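Local coordinates for protein tubulin binding cofactor C (Leishmania major, PDB 5AJ8) that probably acts as a chaperone in tubulin folding, this chain being the C-terminal domain of tubulin-binding cofactor C, at residues D20-C34 against A38-N52. The protein carries 1 engineered substitution. Sequence-based numbering, arbitrary orientation.
Sequences DLFISHSKGVFINGC and AIYCLPIAGSAFLSN
Phe22 and Tyr40 hold CG anti to the carbonyl carbon with nearly equal chi1 (-61° and -63°), and these matched torsions swing the two neighbouring rings out in the same direction, one beside the other. Their planes are only 14° apart, but the rings are displaced along them, so overlap is slight and touching falls to Phe22 CE1 and Tyr40 CD2, 3.6 Å apart. Water 1, in the plane of the Tyr40 ring, links Tyr40 OH to Asp20 OD2; the same hydroxyl also bonds Ser164 and Arg162. Asp20 OD1 takes the amide of Ala38 from above its carboxylate plane (OD1 to N 3.1 Å).

On the inward faces, Ile23 sets CD1 against Ile39 CG2 (3.8 Å) and its CB against Cys41 SG. From the turn, Ile44 reaches in with CD1 to Val29 CG1 (3.8 Å), while Val29 CG2 meets Ala48 CB. Ile31 lies alongside Leu50, and its CD1 reaches across to Ile39 CG2.

Where strands 28-32 and 47-51 run out, Ser51 O is gripped twice, by Gly33 N at 3.0 Å and by Asn32 ND2, which comes from above the carbonyl plane at 3.3 Å. Parallel backbone ladders join 21-23 to 38-41 and 29-32 to 48-51, while Ser26 O accepts Ala45 N (2.9 Å) between the turns. Two successive coils thus stack strand on strand, the second one residue longer through its turn, their aliphatic residues filling the interior between two parallel sheets, the arrangement of a parallel beta-helix, as in the C-CAP/cofactor C domain.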
ATOM      1  N   ASP A  20      -3.933  14.302  -0.459  1.00 26.82           N
ATOM      2  CA  ASP A  20      -4.167  12.951  -0.002  1.00 24.72           C
ATOM      3  C   ASP A  20      -5.170  12.214  -0.894  1.00 21.57           C
ATOM      4  O   ASP A  20      -6.169  12.793  -1.308  1.00 26.02           O
ATOM      5  CB  ASP A  20      -4.578  12.945   1.467  1.00 25.28           C
ATOM      6  CG  ASP A  20      -3.416  13.356   2.402  1.00 29.17           C
ATOM      7  OD1 ASP A  20      -2.297  13.691   1.892  1.00 28.46           O
ATOM      8  OD2 ASP A  20      -3.619  13.338   3.642  1.00 27.29           O
ATOM      9  N   LEU A  21      -4.864  10.964  -1.246  1.00 18.99           N
ATOM     10  CA  LEU A  21      -5.720  10.160  -2.152  1.00 18.61           C
ATOM     11  C   LEU A  21      -6.436   9.027  -1.404  1.00 16.55           C
ATOM     12  O   LEU A  21      -5.862   8.426  -0.486  1.00 15.70           O
ATOM     13  CB  LEU A  21      -4.901   9.567  -3.292  1.00 19.03           C
ATOM     14  CG  LEU A  21      -4.102  10.548  -4.148  1.00 21.80           C
ATOM     15  CD1 LEU A  21      -3.433   9.757  -5.261  1.00 23.71           C
ATOM     16  CD2 LEU A  21      -4.993  11.644  -4.717  1.00 24.53           C
ATOM     17  N   PHE A  22      -7.676   8.755  -1.802  1.00 15.29           N
ATOM     18  CA  PHE A  22      -8.500   7.719  -1.194  1.00 15.16           C
ATOM     19  C   PHE A  22      -8.908   6.719  -2.282  1.00 14.96           C
ATOM     20  O   PHE A  22      -9.730   7.012  -3.129  1.00 16.25           O
ATOM     21  CB  PHE A  22      -9.702   8.343  -0.488  1.00 15.81           C
ATOM     22  CG  PHE A  22      -9.307   9.286   0.629  1.00 16.01           C
ATOM     23  CD1 PHE A  22      -8.800   8.791   1.812  1.00 15.24           C
ATOM     24  CD2 PHE A  22      -9.400  10.659   0.479  1.00 17.60           C
ATOM     25  CE1 PHE A  22      -8.418   9.635   2.836  1.00 15.76           C
ATOM     26  CE2 PHE A  22      -9.000  11.533   1.505  1.00 17.55           C
ATOM     27  CZ  PHE A  22      -8.515  11.015   2.686  1.00 16.53           C
ATOM     28  N   ILE A  23      -8.274   5.555  -2.278  1.00 14.07           N
ATOM     29  CA  ILE A  23      -8.439   4.554  -3.332  1.00 15.01           C
ATOM     30  C   ILE A  23      -9.412   3.499  -2.826  1.00 14.61           C
ATOM     31  O   ILE A  23      -9.115   2.793  -1.861  1.00 13.89           O
ATOM     32  CB  ILE A  23      -7.071   3.953  -3.696  1.00 15.35           C
ATOM     33  CG1 ILE A  23      -6.217   5.140  -4.245  1.00 16.38           C
ATOM     34  CG2 ILE A  23      -7.199   2.771  -4.670  1.00 14.88           C
ATOM     35  CD1 ILE A  23      -4.947   4.786  -4.975  1.00 17.54           C
ATOM     36  N   SER A  24     -10.574   3.397  -3.445  1.00 15.64           N
ATOM     37  CA  SER A  24     -11.581   2.431  -2.953  1.00 18.19           C
ATOM     38  C   SER A  24     -11.202   0.990  -3.344  1.00 16.83           C
ATOM     39  O   SER A  24     -10.241   0.764  -4.083  1.00 14.92           O
ATOM     40  CB  SER A  24     -13.005   2.798  -3.419  1.00 20.61           C
ATOM     41  OG  SER A  24     -13.988   2.123  -2.645  1.00 24.06           O
ATOM     42  N   HIS A  25     -11.929   0.030  -2.786  1.00 18.52           N
ATOM     43  CA  HIS A  25     -11.694  -1.407  -3.056  1.00 19.73           C
ATOM     44  C   HIS A  25     -12.006  -1.730  -4.510  1.00 18.23           C
ATOM     45  O   HIS A  25     -12.923  -1.165  -5.082  1.00 18.15           O
ATOM     46  CB  HIS A  25     -12.474  -2.330  -2.100  1.00 22.96           C
ATOM     47  CG  HIS A  25     -13.885  -1.902  -1.840  1.00 30.99           C
ATOM     48  ND1 HIS A  25     -14.932  -2.165  -2.702  1.00 35.57           N
ATOM     49  CD2 HIS A  25     -14.417  -1.194  -0.808  1.00 36.12           C
ATOM     50  CE1 HIS A  25     -16.046  -1.653  -2.203  1.00 38.92           C
ATOM     51  NE2 HIS A  25     -15.757  -1.051  -1.062  1.00 37.02           N
ATOM     52  N   SER A  26     -11.219  -2.618  -5.106  1.00 16.91           N
ATOM     53  CA  SER A  26     -11.417  -3.052  -6.483  1.00 16.80           C
ATOM     54  C   SER A  26     -10.572  -4.290  -6.691  1.00 17.02           C
ATOM     55  O   SER A  26      -9.937  -4.744  -5.747  1.00 14.67           O
ATOM     56  CB  SER A  26     -10.985  -1.940  -7.463  1.00 17.17           C
ATOM     57  OG  SER A  26      -9.569  -1.829  -7.541  1.00 16.37           O
ATOM     58  N   LYS A  27     -10.517  -4.805  -7.924  1.00 18.95           N
ATOM     59  CA  LYS A  27      -9.719  -5.997  -8.234  1.00 20.79           C
ATOM     60  C   LYS A  27      -8.316  -5.681  -8.770  1.00 19.97           C
ATOM     61  O   LYS A  27      -7.588  -6.595  -9.173  1.00 18.93           O
ATOM     62  CB  LYS A  27     -10.434  -6.867  -9.278  1.00 24.14           C
ATOM     63  CG  LYS A  27     -11.885  -7.210  -8.953  1.00 28.92           C
ATOM     64  CD  LYS A  27     -11.978  -8.377  -8.005  1.00 35.09           C
ATOM     65  CE  LYS A  27     -13.340  -9.050  -8.056  1.00 42.89           C
ATOM     66  NZ  LYS A  27     -13.430 -10.147  -7.047  1.00 49.20           N
ATOM     67  N   GLY A  28      -7.938  -4.406  -8.819  1.00 19.65           N
ATOM     68  CA  GLY A  28      -6.638  -4.015  -9.372  1.00 18.66           C
ATOM     69  C   GLY A  28      -6.492  -2.506  -9.424  1.00 18.07           C
ATOM     70  O   GLY A  28      -7.447  -1.802  -9.733  1.00 17.95           O
ATOM     71  N   VAL A  29      -5.313  -2.010  -9.066  1.00 16.37           N
ATOM     72  CA  VAL A  29      -5.010  -0.596  -9.179  1.00 16.41           C
ATOM     73  C   VAL A  29      -3.628  -0.328  -9.778  1.00 16.32           C
ATOM     74  O   VAL A  29      -2.671  -1.127  -9.644  1.00 14.68           O
ATOM     75  CB  VAL A  29      -5.182   0.195  -7.841  1.00 16.07           C
ATOM     76  CG1 VAL A  29      -6.584   0.026  -7.294  1.00 16.91           C
ATOM     77  CG2 VAL A  29      -4.176  -0.235  -6.798  1.00 16.11           C
ATOM     78  N   PHE A  30      -3.553   0.816 -10.452  0.70 17.03           N
ATOM     79  CA  PHE A  30      -2.330   1.365 -11.009  0.70 18.01           C
ATOM     80  C   PHE A  30      -2.266   2.800 -10.541  0.70 17.19           C
ATOM     81  O   PHE A  30      -3.190   3.560 -10.797  0.70 16.64           O
ATOM     82  CB  PHE A  30      -2.398   1.411 -12.547  0.70 20.29           C
ATOM     83  CG  PHE A  30      -2.433   0.066 -13.196  0.70 21.30           C
ATOM     84  CD1 PHE A  30      -3.653  -0.555 -13.438  0.70 22.44           C
ATOM     85  CD2 PHE A  30      -1.254  -0.590 -13.564  0.70 21.49           C
ATOM     86  CE1 PHE A  30      -3.704  -1.801 -14.041  0.70 22.98           C
ATOM     87  CE2 PHE A  30      -1.300  -1.839 -14.165  0.70 21.59           C
ATOM     88  CZ  PHE A  30      -2.524  -2.443 -14.403  0.70 22.54           C
ATOM     89  N   ILE A  31      -1.170   3.172  -9.892  1.00 16.57           N
ATOM     90  CA  ILE A  31      -0.980   4.525  -9.398  1.00 17.00           C
ATOM     91  C   ILE A  31       0.311   5.075 -10.018  1.00 18.36           C
ATOM     92  O   ILE A  31       1.402   4.509  -9.823  1.00 18.71           O
ATOM     93  CB  ILE A  31      -0.863   4.566  -7.876  1.00 16.51           C
ATOM     94  CG1 ILE A  31      -2.127   4.012  -7.230  1.00 17.46           C
ATOM     95  CG2 ILE A  31      -0.651   5.999  -7.400  1.00 17.90           C
ATOM     96  CD1 ILE A  31      -1.955   3.630  -5.789  1.00 16.64           C
ATOM     97  N   ASN A  32       0.168   6.142 -10.789  1.00 19.09           N
ATOM     98  CA  ASN A  32       1.258   6.690 -11.573  1.00 22.71           C
ATOM     99  C   ASN A  32       1.482   8.155 -11.241  1.00 22.19           C
ATOM    100  O   ASN A  32       0.552   8.950 -11.259  1.00 21.42           O
ATOM    101  CB  ASN A  32       0.927   6.546 -13.054  1.00 27.87           C
ATOM    102  CG  ASN A  32       2.043   7.022 -13.957  1.00 34.64           C
ATOM    103  OD1 ASN A  32       1.779   7.678 -14.970  1.00 49.25           O
ATOM    104  ND2 ASN A  32       3.295   6.723 -13.600  1.00 35.41           N
ATOM    105  N   GLY A  33       2.726   8.488 -10.935  1.00 21.63           N
ATOM    106  CA  GLY A  33       3.176   9.864 -10.898  1.00 23.28           C
ATOM    107  C   GLY A  33       2.610  10.696  -9.770  1.00 23.85           C
ATOM    108  O   GLY A  33       2.318  11.857  -9.974  1.00 24.27           O
ATOM    109  N   CYS A  34       2.469  10.114  -8.581  1.00 21.66           N
ATOM    110  CA  CYS A  34       2.005  10.870  -7.415  1.00 21.04           C
ATOM    111  C   CYS A  34       3.192  11.296  -6.541  1.00 20.66           C
ATOM    112  O   CYS A  34       4.191  10.573  -6.430  1.00 18.78           O
ATOM    113  CB  CYS A  34       1.016  10.040  -6.608  1.00 21.41           C
ATOM    114  SG  CYS A  34      -0.445   9.624  -7.530  1.00 22.43           S
ATOM    115  N   ALA A  38      -0.267  11.484   1.079  1.00 15.39           N
ATOM    116  CA  ALA A  38      -0.595  10.239   1.711  1.00 14.26           C
ATOM    117  C   ALA A  38      -1.623   9.562   0.838  1.00 14.10           C
ATOM    118  O   ALA A  38      -2.555  10.211   0.340  1.00 15.23           O
ATOM    119  CB  ALA A  38      -1.156  10.480   3.107  1.00 14.22           C
ATOM    120  N   ILE A  39      -1.471   8.258   0.662  1.00 13.37           N
ATOM    121  CA  ILE A  39      -2.369   7.481  -0.187  1.00 12.93           C
ATOM    122  C   ILE A  39      -2.981   6.364   0.654  1.00 11.88           C
ATOM    123  O   ILE A  39      -2.278   5.496   1.127  1.00 11.06           O
ATOM    124  CB  ILE A  39      -1.609   6.905  -1.401  1.00 13.36           C
ATOM    125  CG1 ILE A  39      -0.956   8.029  -2.203  1.00 14.24           C
ATOM    126  CG2 ILE A  39      -2.541   6.097  -2.293  1.00 13.92           C
ATOM    127  CD1 ILE A  39      -0.127   7.525  -3.372  1.00 14.52           C
ATOM    128  N   TYR A  40      -4.293   6.412   0.845  1.00 11.80           N
ATOM    129  CA  TYR A  40      -5.016   5.458   1.684  1.00 11.01           C
ATOM    130  C   TYR A  40      -5.856   4.547   0.798  1.00 11.03           C
ATOM    131  O   TYR A  40      -6.804   5.027   0.164  1.00 11.40           O
ATOM    132  CB  TYR A  40      -5.914   6.229   2.640  1.00 11.05           C
ATOM    133  CG  TYR A  40      -5.157   7.103   3.594  1.00 10.76           C
ATOM    134  CD1 TYR A  40      -4.523   6.556   4.690  1.00 10.14           C
ATOM    135  CD2 TYR A  40      -5.081   8.478   3.404  1.00 10.87           C
ATOM    136  CE1 TYR A  40      -3.829   7.348   5.560  1.00 10.04           C
ATOM    137  CE2 TYR A  40      -4.404   9.277   4.283  1.00 10.78           C
ATOM    138  CZ  TYR A  40      -3.769   8.709   5.349  1.00 10.33           C
ATOM    139  OH  TYR A  40      -3.102   9.494   6.234  1.00 10.47           O
ATOM    140  N   CYS A  41      -5.488   3.263   0.723  1.00 10.87           N
ATOM    141  CA  CYS A  41      -6.219   2.279  -0.067  1.00 11.43           C
ATOM    142  C   CYS A  41      -7.003   1.277   0.792  1.00 11.76           C
ATOM    143  O   CYS A  41      -6.445   0.602   1.664  1.00 11.17           O
ATOM    144  CB  CYS A  41      -5.298   1.475  -0.981  1.00 11.96           C
ATOM    145  SG  CYS A  41      -4.067   2.425  -1.911  1.00 13.39           S
ATOM    146  N   LEU A  42      -8.294   1.164   0.513  1.00 11.65           N
ATOM    147  CA  LEU A  42      -9.064   0.041   1.005  1.00 12.15           C
ATOM    148  C   LEU A  42      -8.468  -1.236   0.357  1.00 11.85           C
ATOM    149  O   LEU A  42      -7.796  -1.161  -0.671  1.00 11.97           O
ATOM    150  CB  LEU A  42     -10.545   0.214   0.677  1.00 12.92           C
ATOM    151  CG  LEU A  42     -11.240   1.457   1.249  1.00 14.05           C
ATOM    152  CD1 LEU A  42     -12.709   1.494   0.871  1.00 14.95           C
ATOM    153  CD2 LEU A  42     -11.076   1.549   2.767  1.00 14.31           C
ATOM    154  N   PRO A  43      -8.658  -2.400   0.991  1.00 11.23           N
ATOM    155  CA  PRO A  43      -8.047  -3.622   0.448  1.00 11.07           C
ATOM    156  C   PRO A  43      -8.389  -3.868  -1.021  1.00 10.91           C
ATOM    157  O   PRO A  43      -9.530  -3.752  -1.385  1.00 11.67           O
ATOM    158  CB  PRO A  43      -8.604  -4.732   1.368  1.00 10.99           C
ATOM    159  CG  PRO A  43      -8.874  -4.029   2.668  1.00 10.87           C
ATOM    160  CD  PRO A  43      -9.333  -2.653   2.279  1.00 11.30           C
ATOM    161  N   ILE A  44      -7.380  -4.189  -1.836  1.00 10.90           N
ATOM    162  CA  ILE A  44      -7.542  -4.497  -3.258  1.00 10.56           C
ATOM    163  C   ILE A  44      -7.442  -6.006  -3.444  1.00 10.63           C
ATOM    164  O   ILE A  44      -6.483  -6.623  -2.988  1.00  9.59           O
ATOM    165  CB  ILE A  44      -6.418  -3.833  -4.057  1.00 10.65           C
ATOM    166  CG1 ILE A  44      -6.298  -2.341  -3.722  1.00 10.48           C
ATOM    167  CG2 ILE A  44      -6.602  -4.049  -5.542  1.00 11.18           C
ATOM    168  CD1 ILE A  44      -7.559  -1.565  -4.011  1.00 11.28           C
ATOM    169  N   ALA A  45      -8.443  -6.602  -4.082  1.00 11.37           N
ATOM    170  CA  ALA A  45      -8.501  -8.036  -4.262  1.00 12.57           C
ATOM    171  C   ALA A  45      -7.845  -8.361  -5.584  1.00 12.93           C
ATOM    172  O   ALA A  45      -8.472  -8.871  -6.495  1.00 12.45           O
ATOM    173  CB  ALA A  45      -9.947  -8.535  -4.232  1.00 13.79           C
ATOM    174  N   GLY A  46      -6.564  -8.031  -5.671  1.00 13.85           N
ATOM    175  CA  GLY A  46      -5.769  -8.173  -6.907  1.00 14.46           C
ATOM    176  C   GLY A  46      -4.459  -7.414  -6.745  1.00 14.68           C
ATOM    177  O   GLY A  46      -4.002  -7.198  -5.628  1.00 13.63           O
ATOM    178  N   SER A  47      -3.832  -7.032  -7.848  1.00 16.35           N
ATOM    179  CA  SER A  47      -2.543  -6.402  -7.763  1.00 17.48           C
ATOM    180  C   SER A  47      -2.627  -4.872  -7.675  1.00 15.65           C
ATOM    181  O   SER A  47      -3.580  -4.256  -8.131  1.00 16.84           O
ATOM    182  CB  SER A  47      -1.620  -6.854  -8.899  1.00 21.11           C
ATOM    183  OG  SER A  47      -2.223  -6.675 -10.147  1.00 29.39           O
ATOM    184  N   ALA A  48      -1.607  -4.299  -7.047  1.00 13.34           N
ATOM    185  CA  ALA A  48      -1.390  -2.864  -6.963  1.00 12.49           C
ATOM    186  C   ALA A  48      -0.013  -2.581  -7.564  1.00 12.77           C
ATOM    187  O   ALA A  48       0.969  -3.216  -7.198  1.00 12.01           O
ATOM    188  CB  ALA A  48      -1.443  -2.410  -5.520  1.00 11.11           C
ATOM    189  N   PHE A  49       0.031  -1.664  -8.515  1.00 13.99           N
ATOM    190  CA  PHE A  49       1.258  -1.267  -9.195  1.00 15.49           C
ATOM    191  C   PHE A  49       1.445   0.236  -9.033  1.00 14.95           C
ATOM    192  O   PHE A  49       0.574   1.002  -9.419  1.00 16.19           O
ATOM    193  CB  PHE A  49       1.174  -1.650 -10.657  1.00 18.46           C
ATOM    194  CG  PHE A  49       2.445  -1.413 -11.421  1.00 24.85           C
ATOM    195  CD1 PHE A  49       3.445  -2.366 -11.457  1.00 31.01           C
ATOM    196  CD2 PHE A  49       2.624  -0.245 -12.129  1.00 31.91           C
ATOM    197  CE1 PHE A  49       4.610  -2.147 -12.181  1.00 37.18           C
ATOM    198  CE2 PHE A  49       3.779  -0.022 -12.854  1.00 38.04           C
ATOM    199  CZ  PHE A  49       4.776  -0.967 -12.874  1.00 33.43           C
ATOM    200  N   LEU A  50       2.541   0.649  -8.394  1.00 14.07           N
ATOM    201  CA  LEU A  50       2.899   2.065  -8.286  1.00 13.93           C
ATOM    202  C   LEU A  50       4.130   2.351  -9.172  1.00 14.55           C
ATOM    203  O   LEU A  50       5.101   1.594  -9.147  1.00 12.98           O
ATOM    204  CB  LEU A  50       3.198   2.450  -6.846  1.00 13.14           C
ATOM    205  CG  LEU A  50       2.042   2.412  -5.831  1.00 13.78           C
ATOM    206  CD1 LEU A  50       1.785   1.004  -5.304  1.00 13.27           C
ATOM    207  CD2 LEU A  50       2.339   3.345  -4.671  1.00 13.91           C
ATOM    208  N   SER A  51       4.074   3.441  -9.934  1.00 14.74           N
ATOM    209  CA  SER A  51       5.207   3.851 -10.736  1.00 16.90           C
ATOM    210  C   SER A  51       5.462   5.356 -10.664  1.00 15.46           C
ATOM    211  O   SER A  51       4.541   6.162 -10.613  1.00 15.45           O
ATOM    212  CB  SER A  51       5.008   3.436 -12.198  1.00 19.54           C
ATOM    213  OG  SER A  51       3.781   3.955 -12.664  1.00 21.85           O
ATOM    214  N   ASN A  52       6.723   5.707 -10.654  1.00 14.96           N
ATOM    215  CA  ASN A  52       7.129   7.100 -10.672  1.00 16.38           C
ATOM    216  C   ASN A  52       6.497   7.934  -9.557  1.00 15.48           C
ATOM    217  O   ASN A  52       6.080   9.052  -9.777  1.00 14.77           O
ATOM    218  CB  ASN A  52       6.824   7.695 -12.041  1.00 18.18           C
ATOM    219  CG  ASN A  52       7.458   6.898 -13.171  1.00 20.00           C
ATOM    220  OD1 ASN A  52       6.793   6.532 -14.142  1.00 22.63           O
ATOM    221  ND2 ASN A  52       8.743   6.616 -13.044  1.00 20.83           N
TER
HETATM  222  O   HOH W   1      -2.947  12.076   6.022  1.00 14.57           O
HETATM  223  O   HOH W   2      -5.295  -7.190 -10.276  1.00 12.04           O
HETATM  224  O   HOH W   3      -2.494  -3.559 -11.115  1.00 17.81           O